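Long-range contact in transcriptional regulator, MarR family (Silicibacter pomeroyi DSS-3, PDB 3BJ6), which probably acts as a DNA-binding transcription factor, a winged helix-turn-helix regulator of the MarR family: residues T39-L51 against L64-V78. Residues are numbered along the deposited sequence; the frame is centred on the assembly and turned at random. Where two conformers were deposited one is given.
Sequences TVGQRAILEGLSL and LQMKRQYISRILQEV
Ile-45 is the knob that locks helix 40-51 onto helix 68-78 in the winged helix-turn-helix domain of this MarR-family protein; helix 68-78 corresponds to the recognition helix, which probably reads DNA. The axes of these two helical segments cross at -87° and come within 9.3 Å. In the dense half, Ile-45 enters a hole formed by Ile-71, Ile-74, Leu-75 and Val-78. Its two branches divide the work: CD1 lies 3.6 Å from Ile-74 CG2, whereas, with chi1 (to CG1) at -86°, CG2 falls anti to the backbone N and meets Leu-75 CD2 at 3.7 Å. Ile-84 of strand 84-87 touches Leu-75 and Val-78, continuing this core into the wing. A looser edge follows, where Gln-42 and Glu-77 stay partly exposed and a water takes part. Here Gln-42 stretches past Val-78, its CB 3.6 Å from Val-78 CG1, and donates from NE2 to Glu-77 OE1 (2.9 Å, 164° at the hydrogen). Its OE1 accepts from Thr-39 N while Thr-39 OG1 accepts from Gln-42 N, completing a capping box. A leucine in place of Gln-42 would probably leave Glu-77 OE1 without its amide donor and Thr-39 N without the acceptor that closes the box. The water lies 2.8 Å from Thr-39 OG1 and donates to Glu-77 OE1, the oxygen that NE2 meets from above the carboxylate plane.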
ATOM      1  N   THR A  39      10.275  -4.865 -16.437  1.00 16.47           N
ATOM      2  CA  THR A  39       9.071  -4.457 -15.729  1.00 17.01           C
ATOM      3  C   THR A  39       9.318  -4.429 -14.217  1.00 16.73           C
ATOM      4  O   THR A  39      10.371  -4.885 -13.737  1.00 15.71           O
ATOM      5  CB  THR A  39       7.912  -5.453 -15.995  1.00 17.67           C
ATOM      6  OG1 THR A  39       8.248  -6.723 -15.445  1.00 17.23           O
ATOM      7  CG2 THR A  39       7.615  -5.597 -17.504  1.00 16.46           C
ATOM      8  N   VAL A  40       8.331  -3.922 -13.462  1.00 16.95           N
ATOM      9  CA  VAL A  40       8.416  -3.865 -11.993  1.00 17.30           C
ATOM     10  C   VAL A  40       8.463  -5.263 -11.389  1.00 17.30           C
ATOM     11  O   VAL A  40       9.219  -5.510 -10.442  1.00 15.96           O
ATOM     12  CB  VAL A  40       7.249  -3.055 -11.372  1.00 18.42           C
ATOM     13  CG1 VAL A  40       7.401  -2.911  -9.842  1.00 18.52           C
ATOM     14  CG2 VAL A  40       7.216  -1.687 -11.974  1.00 20.57           C
ATOM     15  N   GLY A  41       7.644  -6.161 -11.939  1.00 16.99           N
ATOM     16  CA  GLY A  41       7.617  -7.555 -11.477  1.00 17.87           C
ATOM     17  C   GLY A  41       8.977  -8.213 -11.731  1.00 18.13           C
ATOM     18  O   GLY A  41       9.496  -8.895 -10.866  1.00 18.41           O
ATOM     19  N   GLN A  42       9.539  -8.021 -12.931  1.00 17.12           N
ATOM     20  CA  GLN A  42      10.867  -8.557 -13.238  1.00 16.26           C
ATOM     21  C   GLN A  42      11.970  -8.016 -12.308  1.00 16.54           C
ATOM     22  O   GLN A  42      12.805  -8.781 -11.839  1.00 14.90           O
ATOM     23  CB  GLN A  42      11.222  -8.318 -14.713  1.00 16.21           C
ATOM     24  CG  GLN A  42      10.278  -9.085 -15.673  1.00 16.75           C
ATOM     25  CD  GLN A  42      10.319  -8.529 -17.117  1.00 18.69           C
ATOM     26  OE1 GLN A  42      11.058  -7.590 -17.420  1.00 16.27           O
ATOM     27  NE2 GLN A  42       9.493  -9.110 -18.002  1.00 16.99           N
ATOM     28  N   ARG A  43      11.958  -6.699 -12.049  1.00 15.58           N
ATOM     29  CA  ARG A  43      12.828  -6.074 -11.061  1.00 16.38           C
ATOM     30  C   ARG A  43      12.733  -6.781  -9.702  1.00 16.35           C
ATOM     31  O   ARG A  43      13.743  -7.003  -9.087  1.00 17.23           O
ATOM     32  CB  ARG A  43      12.447  -4.597 -10.897  1.00 16.47           C
ATOM     33  CG  ARG A  43      13.200  -3.849  -9.797  1.00 17.70           C
ATOM     34  CD  ARG A  43      12.379  -2.667  -9.254  1.00 18.41           C
ATOM     35  NE  ARG A  43      13.094  -2.081  -8.104  1.00 20.93           N
ATOM     36  CZ  ARG A  43      13.151  -2.613  -6.885  1.00 20.24           C
ATOM     37  NH1 ARG A  43      12.501  -3.742  -6.597  1.00 20.61           N
ATOM     38  NH2 ARG A  43      13.863  -2.002  -5.947  1.00 20.22           N
ATOM     39  N   ALA A  44      11.523  -7.082  -9.223  1.00 16.09           N
ATOM     40  CA  ALA A  44      11.344  -7.711  -7.900  1.00 16.94           C
ATOM     41  C   ALA A  44      12.103  -9.054  -7.868  1.00 17.83           C
ATOM     42  O   ALA A  44      12.797  -9.360  -6.897  1.00 19.10           O
ATOM     43  CB  ALA A  44       9.827  -7.953  -7.611  1.00 16.73           C
ATOM     44  N   ILE A  45      11.985  -9.837  -8.935  1.00 17.16           N
ATOM     45  CA  ILE A  45      12.690 -11.141  -9.019  1.00 17.13           C
ATOM     46  C   ILE A  45      14.215 -10.947  -9.115  1.00 17.23           C
ATOM     47  O   ILE A  45      14.970 -11.661  -8.447  1.00 16.93           O
ATOM     48  CB  ILE A  45      12.135 -12.047 -10.164  1.00 17.02           C
ATOM     49  CG1 ILE A  45      10.923 -12.869  -9.652  1.00 17.83           C
ATOM     50  CG2 ILE A  45      13.179 -13.046 -10.695  1.00 17.37           C
ATOM     51  CD1 ILE A  45       9.774 -12.015  -9.275  1.00 19.87           C
ATOM     52  N   LEU A  46      14.678  -9.995  -9.942  1.00 16.62           N
ATOM     53  CA  LEU A  46      16.125  -9.721 -10.010  1.00 16.80           C
ATOM     54  C   LEU A  46      16.662  -9.287  -8.656  1.00 17.03           C
ATOM     55  O   LEU A  46      17.759  -9.683  -8.234  1.00 17.10           O
ATOM     56  CB  LEU A  46      16.440  -8.654 -11.091  1.00 16.84           C
ATOM     57  CG  LEU A  46      15.961  -8.997 -12.521  1.00 16.80           C
ATOM     58  CD1 LEU A  46      16.242  -7.804 -13.480  1.00 18.69           C
ATOM     59  CD2 LEU A  46      16.656 -10.275 -13.037  1.00 14.61           C
ATOM     60  N   GLU A  47      15.905  -8.450  -7.965  1.00 17.45           N
ATOM     61  CA  GLU A  47      16.338  -7.995  -6.637  1.00 18.41           C
ATOM     62  C   GLU A  47      16.397  -9.165  -5.681  1.00 18.09           C
ATOM     63  O   GLU A  47      17.373  -9.310  -4.967  1.00 18.10           O
ATOM     64  CB  GLU A  47      15.432  -6.886  -6.090  1.00 18.04           C
ATOM     65  CG  GLU A  47      15.783  -6.476  -4.648  1.00 22.77           C
ATOM     66  CD  GLU A  47      14.866  -5.365  -4.078  1.00 22.92           C
ATOM     67  OE1 GLU A  47      13.638  -5.340  -4.384  1.00 22.18           O
ATOM     68  OE2 GLU A  47      15.377  -4.563  -3.268  1.00 22.81           O
ATOM     69  N   GLY A  48      15.366 -10.010  -5.680  1.00 18.02           N
ATOM     70  CA  GLY A  48      15.378 -11.219  -4.849  1.00 19.25           C
ATOM     71  C   GLY A  48      16.591 -12.117  -5.087  1.00 19.62           C
ATOM     72  O   GLY A  48      17.222 -12.557  -4.134  1.00 19.50           O
ATOM     73  N   LEU A  49      16.951 -12.353  -6.353  1.00 18.49           N
ATOM     74  CA  LEU A  49      18.113 -13.191  -6.671  1.00 18.59           C
ATOM     75  C   LEU A  49      19.446 -12.499  -6.389  1.00 20.09           C
ATOM     76  O   LEU A  49      20.453 -13.164  -6.139  1.00 20.52           O
ATOM     77  CB  LEU A  49      18.058 -13.688  -8.123  1.00 17.92           C
ATOM     78  CG  LEU A  49      16.895 -14.675  -8.312  1.00 16.42           C
ATOM     79  CD1 LEU A  49      16.618 -14.972  -9.820  1.00 16.38           C
ATOM     80  CD2 LEU A  49      17.150 -16.004  -7.565  1.00 14.84           C
ATOM     81  N   SER A  50      19.452 -11.165  -6.416  1.00 19.58           N
ATOM     82  CA  SER A  50      20.623 -10.397  -6.003  1.00 20.96           C
ATOM     83  C   SER A  50      20.885 -10.651  -4.525  1.00 20.75           C
ATOM     84  O   SER A  50      22.026 -10.851  -4.103  1.00 20.41           O
ATOM     85  CB  SER A  50      20.360  -8.902  -6.206  1.00 20.89           C
ATOM     86  OG  SER A  50      21.566  -8.216  -5.979  1.00 27.46           O
ATOM     87  N   LEU A  51      19.806 -10.669  -3.749  1.00 20.67           N
ATOM     88  CA  LEU A  51      19.897 -10.853  -2.307  1.00 22.20           C
ATOM     89  C   LEU A  51      20.209 -12.295  -1.936  1.00 21.92           C
ATOM     90  O   LEU A  51      21.005 -12.544  -1.015  1.00 22.04           O
ATOM     91  CB  LEU A  51      18.610 -10.389  -1.618  1.00 21.66           C
ATOM     92  CG  LEU A  51      18.421  -8.868  -1.723  1.00 25.11           C
ATOM     93  CD1 LEU A  51      16.987  -8.496  -1.335  1.00 23.92           C
ATOM     94  CD2 LEU A  51      19.463  -8.107  -0.834  1.00 27.01           C
ATOM     95  N   LEU A  64       9.602 -12.788  -1.188  1.00 23.18           N
ATOM     96  CA  LEU A  64       8.918 -11.658  -1.812  1.00 24.60           C
ATOM     97  C   LEU A  64       7.421 -11.597  -1.427  1.00 25.09           C
ATOM     98  O   LEU A  64       6.725 -10.645  -1.799  1.00 25.27           O
ATOM     99  CB  LEU A  64       9.029 -11.770  -3.345  1.00 23.13           C
ATOM    100  CG  LEU A  64      10.465 -11.786  -3.884  1.00 25.96           C
ATOM    101  CD1 LEU A  64      10.505 -11.939  -5.403  1.00 22.88           C
ATOM    102  CD2 LEU A  64      11.155 -10.519  -3.485  1.00 29.69           C
ATOM    103  N   GLN A  65       6.938 -12.624  -0.726  1.00 26.00           N
ATOM    104  CA  GLN A  65       5.513 -12.764  -0.375  1.00 27.72           C
ATOM    105  C   GLN A  65       4.616 -12.661  -1.611  1.00 28.06           C
ATOM    106  O   GLN A  65       3.663 -11.865  -1.663  1.00 27.97           O
ATOM    107  CB  GLN A  65       5.110 -11.762   0.738  1.00 28.46           C
ATOM    108  CG  GLN A  65       5.810 -12.054   2.076  1.00 31.52           C
ATOM    109  CD  GLN A  65       5.259 -11.237   3.244  1.00 39.11           C
ATOM    110  OE1 GLN A  65       5.462 -10.005   3.345  1.00 41.26           O
ATOM    111  NE2 GLN A  65       4.566 -11.933   4.155  1.00 42.34           N
HETATM  112  N   MSE A  66       4.964 -13.451  -2.626  1.00 27.70           N
HETATM  113  CA  MSE A  66       4.241 -13.484  -3.880  1.00 28.25           C
HETATM  114  C   MSE A  66       3.791 -14.934  -4.164  1.00 28.19           C
HETATM  115  O   MSE A  66       4.420 -15.878  -3.722  1.00 27.95           O
HETATM  116  CB  MSE A  66       5.117 -12.937  -5.019  1.00 28.60           C
HETATM  117  CG  MSE A  66       5.207 -11.405  -5.068  1.00 29.88           C
HETATM  118 SE   MSE A  66       6.595 -10.686  -6.285  0.40 33.20          SE
HETATM  119  CE  MSE A  66       6.901 -12.235  -7.331  1.00 38.19           C
ATOM    120  N   LYS A  67       2.705 -15.076  -4.899  1.00 28.53           N
ATOM    121  CA  LYS A  67       2.125 -16.366  -5.226  1.00 29.85           C
ATOM    122  C   LYS A  67       3.006 -17.129  -6.208  1.00 30.01           C
ATOM    123  O   LYS A  67       3.714 -16.527  -7.016  1.00 28.19           O
ATOM    124  CB  LYS A  67       0.718 -16.149  -5.820  1.00 30.27           C
ATOM    125  CG  LYS A  67      -0.286 -15.604  -4.775  1.00 34.40           C
ATOM    126  CD  LYS A  67      -1.674 -15.345  -5.378  1.00 38.62           C
ATOM    127  CE  LYS A  67      -2.662 -14.956  -4.270  1.00 43.68           C
ATOM    128  NZ  LYS A  67      -3.947 -14.477  -4.864  1.00 47.23           N
ATOM    129  N   ARG A  68       2.945 -18.453  -6.155  1.00 30.10           N
ATOM    130  CA  ARG A  68       3.835 -19.227  -6.973  1.00 31.21           C
ATOM    131  C   ARG A  68       3.596 -18.946  -8.476  1.00 30.49           C
ATOM    132  O   ARG A  68       4.530 -18.941  -9.253  1.00 30.23           O
ATOM    133  CB  ARG A  68       3.716 -20.712  -6.638  1.00 31.98           C
ATOM    134  CG  ARG A  68       2.779 -21.443  -7.509  1.00 35.90           C
ATOM    135  CD  ARG A  68       3.459 -22.638  -8.066  1.00 41.25           C
ATOM    136  NE  ARG A  68       2.771 -23.807  -7.569  1.00 45.68           N
ATOM    137  CZ  ARG A  68       2.756 -25.000  -8.163  1.00 48.24           C
ATOM    138  NH1 ARG A  68       3.417 -25.217  -9.304  1.00 49.81           N
ATOM    139  NH2 ARG A  68       2.072 -25.980  -7.600  1.00 46.47           N
ATOM    140  N   GLN A  69       2.339 -18.713  -8.854  0.60 30.34           N
ATOM    141  CA  GLN A  69       1.967 -18.482 -10.256  0.60 30.31           C
ATOM    142  C   GLN A  69       2.662 -17.225 -10.782  0.60 29.34           C
ATOM    143  O   GLN A  69       3.159 -17.184 -11.917  0.60 28.43           O
ATOM    144  CB  GLN A  69       0.444 -18.346 -10.370  0.60 30.77           C
ATOM    145  CG  GLN A  69      -0.088 -17.855 -11.716  0.60 33.39           C
ATOM    146  CD  GLN A  69      -1.604 -17.668 -11.718  0.60 36.16           C
ATOM    147  OE1 GLN A  69      -2.366 -18.638 -11.796  0.60 39.22           O
ATOM    148  NE2 GLN A  69      -2.046 -16.415 -11.639  0.60 37.15           N
ATOM    149  N   TYR A  70       2.691 -16.203  -9.939  1.00 28.02           N
ATOM    150  CA  TYR A  70       3.307 -14.936 -10.288  1.00 27.94           C
ATOM    151  C   TYR A  70       4.832 -15.085 -10.428  1.00 25.30           C
ATOM    152  O   TYR A  70       5.423 -14.608 -11.390  1.00 25.39           O
ATOM    153  CB  TYR A  70       2.943 -13.887  -9.224  1.00 29.20           C
ATOM    154  CG  TYR A  70       3.357 -12.502  -9.626  1.00 33.49           C
ATOM    155  CD1 TYR A  70       2.627 -11.791 -10.583  1.00 39.22           C
ATOM    156  CD2 TYR A  70       4.500 -11.904  -9.078  1.00 38.76           C
ATOM    157  CE1 TYR A  70       3.018 -10.487 -10.985  1.00 41.14           C
ATOM    158  CE2 TYR A  70       4.905 -10.598  -9.468  1.00 39.57           C
ATOM    159  CZ  TYR A  70       4.159  -9.909 -10.423  1.00 40.90           C
ATOM    160  OH  TYR A  70       4.547  -8.634 -10.820  1.00 42.38           O
ATOM    161  N   ILE A  71       5.452 -15.744  -9.453  1.00 23.76           N
ATOM    162  CA  ILE A  71       6.902 -16.012  -9.457  1.00 22.15           C
ATOM    163  C   ILE A  71       7.289 -16.833 -10.701  1.00 21.85           C
ATOM    164  O   ILE A  71       8.288 -16.537 -11.367  1.00 20.93           O
ATOM    165  CB  ILE A  71       7.339 -16.780  -8.194  1.00 21.97           C
ATOM    166  CG1 ILE A  71       7.163 -15.919  -6.928  1.00 20.14           C
ATOM    167  CG2 ILE A  71       8.802 -17.287  -8.326  1.00 22.60           C
ATOM    168  CD1 ILE A  71       8.149 -14.737  -6.788  1.00 22.63           C
ATOM    169  N   SER A  72       6.472 -17.836 -11.023  0.50 21.20           N
ATOM    170  CA  SER A  72       6.717 -18.705 -12.178  0.50 21.16           C
ATOM    171  C   SER A  72       6.667 -17.932 -13.493  0.50 21.22           C
ATOM    172  O   SER A  72       7.473 -18.157 -14.388  0.50 21.26           O
ATOM    173  CB  SER A  72       5.691 -19.842 -12.216  0.50 20.88           C
ATOM    174  OG  SER A  72       6.057 -20.864 -11.314  0.50 20.79           O
ATOM    175  N   ARG A  73       5.706 -17.023 -13.604  0.50 21.43           N
ATOM    176  CA  ARG A  73       5.545 -16.228 -14.807  0.50 21.59           C
ATOM    177  C   ARG A  73       6.768 -15.332 -15.004  0.50 20.35           C
ATOM    178  O   ARG A  73       7.302 -15.233 -16.103  0.50 19.67           O
ATOM    179  CB  ARG A  73       4.265 -15.381 -14.701  0.50 22.15           C
ATOM    180  CG  ARG A  73       4.165 -14.225 -15.700  0.50 25.22           C
ATOM    181  CD  ARG A  73       2.690 -13.711 -15.883  0.50 29.38           C
ATOM    182  NE  ARG A  73       1.958 -13.515 -14.621  0.50 32.21           N
ATOM    183  CZ  ARG A  73       1.023 -14.355 -14.157  0.50 33.22           C
ATOM    184  NH1 ARG A  73       0.413 -14.087 -13.005  0.50 32.33           N
ATOM    185  NH2 ARG A  73       0.701 -15.475 -14.843  0.50 33.75           N
ATOM    186  N   ILE A  74       7.199 -14.692 -13.926  1.00 19.54           N
ATOM    187  CA  ILE A  74       8.283 -13.718 -13.978  1.00 18.95           C
ATOM    188  C   ILE A  74       9.605 -14.429 -14.204  1.00 18.97           C
ATOM    189  O   ILE A  74      10.442 -13.945 -14.977  1.00 19.18           O
ATOM    190  CB  ILE A  74       8.388 -12.829 -12.706  1.00 18.81           C
ATOM    191  CG1 ILE A  74       7.093 -12.038 -12.417  1.00 20.87           C
ATOM    192  CG2 ILE A  74       9.535 -11.854 -12.858  1.00 17.61           C
ATOM    193  CD1 ILE A  74       6.514 -11.367 -13.581  1.00 26.26           C
ATOM    194  N   LEU A  75       9.832 -15.545 -13.511  1.00 18.69           N
ATOM    195  CA  LEU A  75      11.083 -16.287 -13.739  1.00 19.10           C
ATOM    196  C   LEU A  75      11.261 -16.641 -15.215  1.00 19.64           C
ATOM    197  O   LEU A  75      12.356 -16.562 -15.745  1.00 20.48           O
ATOM    198  CB  LEU A  75      11.149 -17.583 -12.907  1.00 19.12           C
ATOM    199  CG  LEU A  75      11.401 -17.393 -11.417  1.00 18.71           C
ATOM    200  CD1 LEU A  75      11.309 -18.727 -10.688  1.00 17.61           C
ATOM    201  CD2 LEU A  75      12.760 -16.730 -11.131  1.00 16.79           C
ATOM    202  N   GLN A  76      10.192 -17.056 -15.867  1.00 19.76           N
ATOM    203  CA  GLN A  76      10.269 -17.381 -17.297  1.00 20.96           C
ATOM    204  C   GLN A  76      10.615 -16.158 -18.158  1.00 20.03           C
ATOM    205  O   GLN A  76      11.415 -16.240 -19.053  1.00 19.71           O
ATOM    206  CB  GLN A  76       8.969 -18.040 -17.759  1.00 21.39           C
ATOM    207  CG  GLN A  76       8.810 -19.451 -17.089  1.00 26.36           C
ATOM    208  CD  GLN A  76       7.481 -20.091 -17.424  1.00 32.99           C
ATOM    209  OE1 GLN A  76       7.339 -20.738 -18.461  1.00 35.99           O
ATOM    210  NE2 GLN A  76       6.497 -19.913 -16.554  1.00 33.53           N
ATOM    211  N   GLU A  77      10.013 -15.024 -17.851  1.00 20.21           N
ATOM    212  CA  GLU A  77      10.290 -13.799 -18.582  1.00 19.39           C
ATOM    213  C   GLU A  77      11.757 -13.404 -18.468  1.00 19.36           C
ATOM    214  O   GLU A  77      12.406 -13.086 -19.475  1.00 18.21           O
ATOM    215  CB  GLU A  77       9.387 -12.683 -18.069  1.00 19.28           C
ATOM    216  CG  GLU A  77       7.899 -12.866 -18.353  1.00 19.72           C
ATOM    217  CD  GLU A  77       7.022 -11.809 -17.656  1.00 23.10           C
ATOM    218  OE1 GLU A  77       7.548 -10.948 -16.913  1.00 20.91           O
ATOM    219  OE2 GLU A  77       5.773 -11.848 -17.837  1.00 26.36           O
ATOM    220  N   VAL A  78      12.295 -13.413 -17.252  1.00 18.87           N
ATOM    221  CA  VAL A  78      13.699 -12.979 -17.079  1.00 19.29           C
ATOM    222  C   VAL A  78      14.693 -14.015 -17.616  1.00 19.79           C
ATOM    223  O   VAL A  78      15.766 -13.658 -18.087  1.00 19.51           O
ATOM    224  CB  VAL A  78      14.049 -12.502 -15.636  1.00 19.21           C
ATOM    225  CG1 VAL A  78      13.191 -11.253 -15.283  1.00 18.49           C
ATOM    226  CG2 VAL A  78      13.827 -13.600 -14.593  1.00 19.00           C
TER
HETATM  227  O   HOH W   1       6.403  -8.758 -15.852  1.00 21.08           O